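Terminal oxygenase component of carbazole 1,9a-dioxygenase (Sphingomonas, PDB 3GKQ) probably adds dioxygen to carbazole at a mononuclear non-haem iron, using electrons passed on through its Rieske [2Fe-2S] cluster. Local coordinates at residues V305-E308 with E309-R312; W322-L325 with A326-F330. All coordinates share one frame; numbering follows the deposited sequence.

How the interactions relate
Leaving strand 294-304 of the seven-stranded antiparallel sheet, the chain first passes interaction 1, where residues 305-308 turn into helix 308-328 and the contact caps the start of that helix. Interaction 2 lies further on, at residues 322-330, over the last part of the same helix and the residues that follow it, where the backbone widens into pi-type turns. The two follow in series and neither nest nor cross; the centres of interactions 1 and 2 are about 22 Å apart, and the nearest atoms of interactions 1 and 2 about 10 Å. Interaction 1 is a surface joint between sheet and helix, whereas interaction 2 packs against strand 161-170 and helix 194-198 and leads to Phe330, beside the mononuclear iron site.

Interaction 1. Residues V305-E308 with E309-R312; sequences VGSE and EEAR
Val305 lays its CG1 methyl over the aliphatic part of Glu310, 3.4 Å from CG, the two side chains running past each other in opposite directions. The same methyl reaches the first turn of the helix, lying 3.8 Å from Ala311 CB. With chi1 of Glu310 at 39°, its CG sits between the backbone N and the carbonyl carbon, and from there the extended chain runs back toward the residues that precede the helix. Its carboxylate thus takes up the amide of Gly306: Gly306 N donates to Glu310 OE2 over 2.6 Å, meeting the oxygen on its anti side and somewhat out of the carboxylate plane.

Ser307 is the N-cap. Its OG accepts two weak bonds, from Glu309 N and, straighter at 169°, from Glu310 N at 3.3 Å, and Glu310 CG presses to 3.0 Å from the same oxygen. The hydroxyl serves amides of the first turn, whereas the carboxylate takes the amide just before the cap, one residue earlier than in a classical capping box. Ala311 N to Ser307 O and Arg312 N to Glu308 O begin the regular helical bonding.

Glu308 and Arg312 cross at about a right angle. Glu308 CG lies in plane at the guanidinium edge, 3.1 Å from Arg312 NH1, and Glu308 OE2 forms only a long salt bridge to NH1, at 3.9 Å. No other subunit touches this surface junction, which joins strand 294-304 to helix 308-328, while backbone bonding between Val305 and Asp160 ties it to the chain just ahead of strand 161-170.

Interaction 2. Residues W322-L325 with A326-F330; sequences WVEL and ALNGF
Asn328 lays its side chain back along the preceding turn of a helix that widens here into pi-type turns, within the Bet v 1-like oxygenase domain. CB rests 3.6 Å from Val323 O, and CG stays close to the same oxygen, at 3.5 Å. With CG anti to the carbonyl carbon (chi1 -62°), the amide runs beside Val323, whose CG1 methyl lies 4.0 Å from ND2. At the tip, Asn328 ND2 gives Glu324 OE1 a weak but straight bond of 3.3 Å, carboxylate and amide planes 62° apart. Its other end, OD1, is taken by Gln166 NE2 of strand 161-170, so the amide links helix and sheet. Replacing Asn328 by an alanine would probably leave Gln166 NE2 without this acceptor and Glu324 OE1 without its weak donor.

The backbone carries the widening: Asn328 N bonds to Val323 O, five residues back, and Gly329 N bonds weakly to Glu324 O. A CB on Gly329 would collide with the carbonyl oxygens of Glu324 and Leu325. Beyond it, Phe330 stacks on His190, an iron ligand. One turn earlier, Trp322 O accepts two amides at once, Ala326 N at 2.9 Å and Leu327 N at 3.1 Å.

Interaction 1. Residues V305-E308 with E309-R312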
loop_
_atom_site.group_PDB
_atom_site.type_symbol
_atom_site.label_atom_id
_atom_site.label_comp_id
_atom_site.label_asym_id
_atom_site.label_seq_id
_atom_site.Cartn_x
_atom_site.Cartn_y
_atom_site.Cartn_z
ATOM N N VAL A 305 42.474 17.607 -15.190
ATOM C CA VAL A 305 43.670 17.571 -14.351
ATOM C C VAL A 305 44.930 17.191 -15.135
ATOM O O VAL A 305 44.874 16.390 -16.069
ATOM C CB VAL A 305 43.476 16.581 -13.177
ATOM C CG1 VAL A 305 44.784 16.357 -12.450
ATOM C CG2 VAL A 305 42.444 17.133 -12.207
ATOM N N GLY A 306 46.064 17.772 -14.744
ATOM C CA GLY A 306 47.319 17.491 -15.421
ATOM C C GLY A 306 48.382 16.824 -14.562
ATOM O O GLY A 306 49.476 16.525 -15.045
ATOM N N SER A 307 48.078 16.590 -13.291
ATOM C CA SER A 307 49.034 15.952 -12.395
ATOM C C SER A 307 48.318 15.218 -11.271
ATOM O O SER A 307 47.204 15.579 -10.890
ATOM C CB SER A 307 49.975 16.995 -11.797
ATOM O OG SER A 307 49.281 17.845 -10.898
ATOM N N GLU A 308 48.968 14.188 -10.738
ATOM C CA GLU A 308 48.390 13.404 -9.658
ATOM C C GLU A 308 48.223 14.259 -8.405
ATOM O O GLU A 308 47.554 13.854 -7.451
ATOM C CB GLU A 308 49.283 12.195 -9.361
ATOM C CG GLU A 308 48.730 11.234 -8.313
ATOM C CD GLU A 308 47.348 10.702 -8.667
ATOM O OE1 GLU A 308 47.178 10.168 -9.786
ATOM O OE2 GLU A 308 46.432 10.816 -7.822
ATOM N N GLU A 309 48.820 15.448 -8.407
ATOM C CA GLU A 309 48.715 16.335 -7.256
ATOM C C GLU A 309 47.407 17.117 -7.285
ATOM O O GLU A 309 46.710 17.201 -6.274
ATOM C CB GLU A 309 49.886 17.317 -7.210
ATOM C CG GLU A 309 49.923 18.135 -5.923
ATOM C CD GLU A 309 50.939 19.261 -5.969
ATOM O OE1 GLU A 309 50.727 20.222 -6.743
ATOM O OE2 GLU A 309 51.950 19.183 -5.236
ATOM N N GLU A 310 47.077 17.711 -8.429
ATOM C CA GLU A 310 45.829 18.456 -8.512
ATOM C C GLU A 310 44.656 17.487 -8.580
ATOM O O GLU A 310 43.507 17.876 -8.381
ATOM C CB GLU A 310 45.827 19.420 -9.706
ATOM C CG GLU A 310 46.467 18.910 -10.974
ATOM C CD GLU A 310 46.656 20.021 -11.996
ATOM O OE1 GLU A 310 47.206 21.080 -11.627
ATOM O OE2 GLU A 310 46.258 19.840 -13.166
ATOM N N ALA A 311 44.957 16.219 -8.848
ATOM C CA ALA A 311 43.932 15.189 -8.894
ATOM C C ALA A 311 43.532 14.925 -7.446
ATOM O O ALA A 311 42.346 14.874 -7.117
ATOM C CB ALA A 311 44.480 13.921 -9.532
ATOM N N ARG A 312 44.532 14.767 -6.580
ATOM C CA ARG A 312 44.273 14.531 -5.162
ATOM C C ARG A 312 43.686 15.793 -4.545
ATOM O O ARG A 312 42.965 15.737 -3.547
ATOM C CB ARG A 312 45.562 14.156 -4.420
ATOM C CG ARG A 312 46.094 12.765 -4.733
ATOM C CD ARG A 312 47.061 12.291 -3.647
ATOM N NE ARG A 312 48.215 13.177 -3.508
ATOM C CZ ARG A 312 49.172 13.310 -4.423
ATOM N NH1 ARG A 312 49.116 12.609 -5.549
ATOM N NH2 ARG A 312 50.177 14.152 -4.218
#

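Interaction 2. Residues W322-L325 with A326-F330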
loop_
_atom_site.group_PDB
_atom_site.type_symbol
_atom_site.label_atom_id
_atom_site.label_comp_id
_atom_site.label_asym_id
_atom_site.label_seq_id
_atom_site.Cartn_x
_atom_site.Cartn_y
_atom_site.Cartn_z
ATOM N N TRP A 322 32.386 20.957 -2.399
ATOM C CA TRP A 322 31.327 20.789 -3.380
ATOM C C TRP A 322 30.159 19.856 -3.065
ATOM O O TRP A 322 29.033 20.123 -3.488
ATOM C CB TRP A 322 31.962 20.419 -4.714
ATOM C CG TRP A 322 32.965 21.445 -5.130
ATOM C CD1 TRP A 322 34.296 21.248 -5.361
ATOM C CD2 TRP A 322 32.725 22.845 -5.332
ATOM N NE1 TRP A 322 34.900 22.438 -5.693
ATOM C CE2 TRP A 322 33.959 23.435 -5.682
ATOM C CE3 TRP A 322 31.584 23.659 -5.250
ATOM C CZ2 TRP A 322 34.090 24.804 -5.952
ATOM C CZ3 TRP A 322 31.713 25.023 -5.518
ATOM C CH2 TRP A 322 32.960 25.579 -5.865
ATOM N N VAL A 323 30.403 18.778 -2.330
ATOM C CA VAL A 323 29.318 17.864 -1.999
ATOM C C VAL A 323 28.199 18.562 -1.224
ATOM O O VAL A 323 27.033 18.487 -1.613
ATOM C CB VAL A 323 29.830 16.643 -1.185
ATOM C CG1 VAL A 323 28.662 15.904 -0.546
ATOM C CG2 VAL A 323 30.586 15.691 -2.103
ATOM N N GLU A 324 28.549 19.259 -0.146
ATOM C CA GLU A 324 27.542 19.939 0.662
ATOM C C GLU A 324 27.086 21.294 0.124
ATOM O O GLU A 324 25.932 21.683 0.315
ATOM C CB GLU A 324 28.044 20.130 2.097
ATOM C CG GLU A 324 28.211 18.848 2.897
ATOM C CD GLU A 324 26.961 17.979 2.905
ATOM O OE1 GLU A 324 25.835 18.529 2.900
ATOM O OE2 GLU A 324 27.107 16.736 2.931
ATOM N N LEU A 325 27.982 22.011 -0.545
ATOM C CA LEU A 325 27.652 23.332 -1.072
ATOM C C LEU A 325 26.823 23.301 -2.357
ATOM O O LEU A 325 25.933 24.133 -2.552
ATOM C CB LEU A 325 28.937 24.124 -1.338
ATOM C CG LEU A 325 29.014 25.627 -1.023
ATOM C CD1 LEU A 325 29.898 26.289 -2.074
ATOM C CD2 LEU A 325 27.640 26.273 -1.019
ATOM N N ALA A 326 27.121 22.350 -3.238
ATOM C CA ALA A 326 26.418 22.269 -4.511
ATOM C C ALA A 326 25.553 21.024 -4.704
ATOM O O ALA A 326 24.334 21.129 -4.833
ATOM C CB ALA A 326 27.424 22.382 -5.655
ATOM N N LEU A 327 26.183 19.852 -4.734
ATOM C CA LEU A 327 25.449 18.609 -4.943
ATOM C C LEU A 327 24.216 18.501 -4.052
ATOM O O LEU A 327 23.173 18.015 -4.493
ATOM C CB LEU A 327 26.374 17.403 -4.745
ATOM C CG LEU A 327 27.596 17.388 -5.674
ATOM C CD1 LEU A 327 28.237 16.004 -5.658
ATOM C CD2 LEU A 327 27.179 17.752 -7.090
ATOM N N ASN A 328 24.331 18.952 -2.806
ATOM C CA ASN A 328 23.195 18.930 -1.891
ATOM C C ASN A 328 22.641 20.348 -1.741
ATOM O O ASN A 328 21.440 20.578 -1.887
ATOM C CB ASN A 328 23.600 18.395 -0.511
ATOM C CG ASN A 328 24.103 16.956 -0.556
ATOM O OD1 ASN A 328 23.832 16.218 -1.501
ATOM N ND2 ASN A 328 24.824 16.551 0.483
ATOM N N GLY A 329 23.534 21.297 -1.469
ATOM C CA GLY A 329 23.139 22.682 -1.277
ATOM C C GLY A 329 22.389 23.322 -2.427
ATOM O O GLY A 329 21.569 24.218 -2.214
ATOM N N PHE A 330 22.668 22.871 -3.644
ATOM C CA PHE A 330 22.013 23.411 -4.825
ATOM C C PHE A 330 20.959 22.460 -5.407
ATOM O O PHE A 330 19.835 22.873 -5.691
ATOM C CB PHE A 330 23.054 23.718 -5.902
ATOM C CG PHE A 330 22.498 24.433 -7.104
ATOM C CD1 PHE A 330 22.351 25.816 -7.100
ATOM C CD2 PHE A 330 22.138 23.724 -8.246
ATOM C CE1 PHE A 330 21.852 26.486 -8.217
ATOM C CE2 PHE A 330 21.638 24.380 -9.368
ATOM C CZ PHE A 330 21.498 25.772 -9.354
#